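Local coordinates for ribosome-inactivating protein 3 (Zea mays, PDB 2PQG), which belongs to the ribosome-inactivating protein family of plants, at residues Glu119-Gly124 against His205-Val211; Asp134-Lys139 against Gln170-Lys176. All blocks are in the same frame, centred on the assembly; numbering follows the deposited sequence.

How the contacts relate
Both contacts belong to the ribosome-inactivating protein fold, and their centres are about 19 Å apart. Their nearest atoms are about 6 Å apart, so they do not touch. Along the chain, both segments of contact 2 fall between those of contact 1. Helix 125-135 begins right after segment 119-124 and runs into contact 2. Helix 171-189 links them again: it starts at contact 2, and further along, its residues V182 and M183 meet side chains of contact 1. Contact 1 pairs two loops, while contact 2 packs the C-terminal part of helix 125-135 on the start of helix 171-189. Of the 80 residues between the segments of contact 1, 48 are helical and none is strand.

Contact 1. Residues Glu119-Gly124 against His205-Val211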
# COMPACT_ATOMS: atom_id res chain seq x y z
N GLU A 119 2.21 -8.95 9.28
CA GLU A 119 1.17 -9.82 9.83
C GLU A 119 0.36 -9.15 10.94
O GLU A 119 -0.65 -9.70 11.38
CB GLU A 119 1.78 -11.12 10.35
CG GLU A 119 2.58 -10.98 11.64
CD GLU A 119 4.04 -10.58 11.42
OE1 GLU A 119 4.76 -10.39 12.43
OE2 GLU A 119 4.47 -10.47 10.25
N THR A 120 0.79 -7.97 11.38
CA THR A 120 0.07 -7.25 12.44
C THR A 120 -0.95 -6.25 11.92
O THR A 120 -1.68 -5.64 12.71
CB THR A 120 1.04 -6.48 13.37
OG1 THR A 120 1.89 -5.64 12.59
CG2 THR A 120 1.88 -7.45 14.19
N VAL A 121 -1.00 -6.09 10.60
CA VAL A 121 -1.93 -5.16 9.97
C VAL A 121 -3.26 -5.83 9.65
O VAL A 121 -3.36 -6.60 8.69
CB VAL A 121 -1.31 -4.58 8.68
CG1 VAL A 121 -2.26 -3.56 8.05
CG2 VAL A 121 0.03 -3.93 9.00
N THR A 122 -4.27 -5.54 10.47
CA THR A 122 -5.59 -6.13 10.28
C THR A 122 -6.32 -5.45 9.12
O THR A 122 -6.47 -4.23 9.11
CB THR A 122 -6.44 -5.99 11.55
OG1 THR A 122 -5.69 -6.48 12.67
CG2 THR A 122 -7.72 -6.83 11.43
N MET A 123 -6.75 -6.26 8.15
CA MET A 123 -7.45 -5.76 6.98
C MET A 123 -8.88 -6.26 6.89
O MET A 123 -9.31 -7.08 7.71
CB MET A 123 -6.65 -6.12 5.71
CG MET A 123 -5.20 -5.64 5.76
SD MET A 123 -4.20 -6.36 4.44
CE MET A 123 -3.76 -7.95 5.16
N GLY A 124 -9.60 -5.78 5.88
CA GLY A 124 -10.99 -6.13 5.71
C GLY A 124 -11.75 -4.91 5.20
O GLY A 124 -11.20 -3.80 5.12
N HIS A 205 -14.05 -10.46 11.86
CA HIS A 205 -12.93 -10.05 12.70
C HIS A 205 -11.68 -9.62 11.97
O HIS A 205 -10.60 -9.54 12.57
CB HIS A 205 -12.61 -11.15 13.70
CG HIS A 205 -13.76 -11.48 14.60
ND1 HIS A 205 -14.58 -12.57 14.39
CD2 HIS A 205 -14.26 -10.83 15.68
CE1 HIS A 205 -15.54 -12.56 15.30
NE2 HIS A 205 -15.37 -11.52 16.09
N GLY A 206 -11.82 -9.31 10.69
CA GLY A 206 -10.69 -8.88 9.90
C GLY A 206 -9.86 -10.04 9.39
O GLY A 206 -10.13 -11.20 9.69
N VAL A 207 -8.83 -9.71 8.62
CA VAL A 207 -7.95 -10.72 8.06
C VAL A 207 -6.53 -10.18 8.00
O VAL A 207 -6.32 -8.98 7.85
CB VAL A 207 -8.40 -11.11 6.64
CG1 VAL A 207 -8.41 -9.88 5.76
CG2 VAL A 207 -7.48 -12.16 6.07
N THR A 208 -5.55 -11.07 8.11
CA THR A 208 -4.15 -10.65 8.07
C THR A 208 -3.32 -11.59 7.21
O THR A 208 -3.74 -12.70 6.88
CB THR A 208 -3.51 -10.67 9.49
OG1 THR A 208 -3.52 -12.01 10.01
CG2 THR A 208 -4.27 -9.77 10.44
N LEU A 209 -2.13 -11.12 6.85
CA LEU A 209 -1.18 -11.94 6.11
C LEU A 209 -0.18 -12.61 7.05
O LEU A 209 0.24 -12.02 8.05
CB LEU A 209 -0.43 -11.10 5.07
CG LEU A 209 -1.27 -10.08 4.30
CD1 LEU A 209 -0.48 -8.80 4.07
CD2 LEU A 209 -1.76 -10.66 2.98
N THR A 210 0.19 -13.84 6.73
CA THR A 210 0.99 -14.67 7.63
C THR A 210 2.37 -13.97 7.73
O THR A 210 2.67 -13.02 6.99
CB THR A 210 1.23 -16.09 7.07
OG1 THR A 210 2.03 -16.02 5.88
CG2 THR A 210 -0.08 -16.75 6.77
N VAL A 211 3.20 -14.44 8.66
CA VAL A 211 4.54 -13.88 8.85
C VAL A 211 5.31 -14.03 7.55
O VAL A 211 5.95 -13.09 7.07
CB VAL A 211 5.29 -14.64 9.95
CG1 VAL A 211 6.80 -14.38 9.86
CG2 VAL A 211 4.76 -14.23 11.31
O HOH W 1 -1.50 -12.51 12.09
O HOH W 2 -1.74 -8.15 7.43
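Two mainly loop segments of the ribosome-inactivating protein fold run roughly antiparallel here and form a single antiparallel bridge. M123 and V207 are its hydrogen-bonded pair: M123 N to V207 O and V207 N to M123 O are both 2.8 Å. The m, t, m rotamer of M123 brings its CE to 3.4 Å from L209 CG. M123 CB lies 4.2 Å from V207 CG1. Helices 171-189 and 191-199 flank this apolar patch, with V182 and V197 touching M123. T122 CG2 lies 3.9 Å from G206 CA; a side chain on G206 would clash with that methyl. At V121 the backbone swings away from L209, and water 2 joins V121 O (2.6 Å) to L209 N (3.1 Å). T208, with chi1 p, meets water 1 through OG1 at 2.9 Å; this water donates to E119 O at 3.0 Å. At E119 the segments close up again. E119, chi1 p and chi2 m, folds over V211, with E119 CD 3.7 Å from V211 CG2. Its backbone adds a CA-H...O contact, E119 CA to L209 O at 3.0 Å.

Contact 2. Residues Asp134-Lys139 against Gln170-Lys176; sequences DLAKKK and QADTKSK
The C-terminal part of helix 125-135 packs on the first turns of helix 171-189. The backbones come nearest at L135 and T173, CA to CA 6.8 Å. The first chain leaves through a type I turn, L135 to K138, with K138 N to L135 O at 2.9 Å. Q170 is the N-cap residue of the second helix; 171-176 is helical, with K174 N to Q170 O at 2.8 Å. D134, L135 and K176 are the most buried by the contact. L135 (m, t) lays CG 3.9 Å from K176 CB and CD2 3.7 Å from T173 CG2. The CA-to-CB bonds of D134 (chi1 t) and K176 (m, m, t, m) both point toward the other segment. D134 OD2 lies 4.2 Å from K176 NZ, beyond a salt bridge. K176 NZ makes a salt bridge to D172 OD1 (3.6 Å) one turn earlier in its own helix. No direct hydrogen bond crosses. D134 OD2 and D172 OD2 are only 2.8 Å apart, two acceptors of like charge, so K176 probably offsets some of their repulsion.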
# COMPACT_ATOMS: atom_id res chain seq x y z
N ASP A 134 -11.58 8.00 8.58
CA ASP A 134 -10.62 8.61 9.49
C ASP A 134 -9.71 9.58 8.74
O ASP A 134 -9.59 10.75 9.13
CB ASP A 134 -9.76 7.52 10.14
CG ASP A 134 -9.16 7.96 11.46
OD1 ASP A 134 -8.67 9.11 11.56
OD2 ASP A 134 -9.17 7.15 12.41
N LEU A 135 -9.08 9.09 7.68
CA LEU A 135 -8.16 9.91 6.88
C LEU A 135 -8.85 11.06 6.14
O LEU A 135 -8.22 12.06 5.80
CB LEU A 135 -7.38 9.03 5.90
CG LEU A 135 -6.42 8.05 6.58
CD1 LEU A 135 -5.81 7.13 5.53
CD2 LEU A 135 -5.32 8.82 7.33
N ALA A 136 -10.15 10.90 5.87
CA ALA A 136 -10.91 11.94 5.19
C ALA A 136 -10.92 13.17 6.08
O ALA A 136 -11.21 14.27 5.63
CB ALA A 136 -12.33 11.48 4.93
N LYS A 137 -10.60 12.96 7.36
CA LYS A 137 -10.56 14.05 8.33
C LYS A 137 -9.15 14.41 8.77
O LYS A 137 -9.00 15.13 9.76
CB LYS A 137 -11.34 13.70 9.59
CG LYS A 137 -12.58 12.90 9.36
CD LYS A 137 -13.48 12.98 10.57
CE LYS A 137 -14.80 12.30 10.30
NZ LYS A 137 -15.92 13.02 10.98
N LYS A 138 -8.12 13.91 8.08
CA LYS A 138 -6.75 14.23 8.48
C LYS A 138 -6.70 15.69 8.85
O LYS A 138 -7.02 16.58 8.06
CB LYS A 138 -5.73 13.96 7.39
CG LYS A 138 -4.32 14.38 7.79
CD LYS A 138 -3.60 13.31 8.58
CE LYS A 138 -2.62 13.93 9.56
NZ LYS A 138 -1.79 15.00 8.96
N LYS A 139 -6.27 15.92 10.08
CA LYS A 139 -6.18 17.25 10.65
C LYS A 139 -4.75 17.71 10.65
O LYS A 139 -3.82 16.90 10.57
CB LYS A 139 -6.67 17.19 12.10
CG LYS A 139 -5.84 16.22 12.98
CD LYS A 139 -5.81 14.79 12.41
CE LYS A 139 -5.44 13.77 13.45
NZ LYS A 139 -3.99 13.46 13.51
N GLN A 170 0.50 11.18 15.12
CA GLN A 170 -0.25 10.56 14.03
C GLN A 170 -0.15 9.03 14.06
O GLN A 170 -0.09 8.38 13.01
CB GLN A 170 0.21 11.03 12.64
CG GLN A 170 0.91 12.37 12.57
CD GLN A 170 0.00 13.50 12.13
OE1 GLN A 170 -0.46 13.55 10.99
NE2 GLN A 170 -0.26 14.43 13.05
N ALA A 171 -0.11 8.47 15.26
CA ALA A 171 -0.07 7.02 15.40
C ALA A 171 -1.30 6.50 14.66
O ALA A 171 -1.22 5.54 13.90
CB ALA A 171 -0.13 6.61 16.88
N ASP A 172 -2.43 7.17 14.89
CA ASP A 172 -3.69 6.78 14.26
C ASP A 172 -3.62 6.84 12.74
O ASP A 172 -4.07 5.91 12.06
CB ASP A 172 -4.83 7.68 14.76
CG ASP A 172 -6.17 7.32 14.16
OD1 ASP A 172 -6.60 6.16 14.32
OD2 ASP A 172 -6.78 8.21 13.52
N THR A 173 -3.07 7.92 12.21
CA THR A 173 -2.92 8.07 10.77
C THR A 173 -1.98 6.99 10.23
O THR A 173 -2.30 6.33 9.24
CB THR A 173 -2.37 9.46 10.42
OG1 THR A 173 -3.33 10.47 10.77
CG2 THR A 173 -2.07 9.57 8.94
N LYS A 174 -0.82 6.81 10.85
CA LYS A 174 0.10 5.79 10.38
C LYS A 174 -0.59 4.43 10.30
O LYS A 174 -0.31 3.63 9.41
CB LYS A 174 1.31 5.65 11.31
CG LYS A 174 2.22 6.84 11.33
CD LYS A 174 3.47 6.50 12.09
CE LYS A 174 4.22 7.74 12.49
NZ LYS A 174 5.12 7.43 13.62
N SER A 175 -1.48 4.19 11.25
CA SER A 175 -2.20 2.94 11.34
C SER A 175 -3.18 2.75 10.19
O SER A 175 -3.22 1.69 9.57
CB SER A 175 -2.94 2.87 12.67
OG SER A 175 -3.74 1.72 12.75
N LYS A 176 -3.97 3.78 9.91
CA LYS A 176 -4.96 3.74 8.84
C LYS A 176 -4.26 3.69 7.47
O LYS A 176 -4.71 3.01 6.54
CB LYS A 176 -5.87 4.96 8.93
CG LYS A 176 -6.68 5.00 10.23
CD LYS A 176 -7.58 3.77 10.32
CE LYS A 176 -8.45 3.74 11.57
NZ LYS A 176 -7.71 3.18 12.72
O HOH W 3 -3.32 10.72 14.24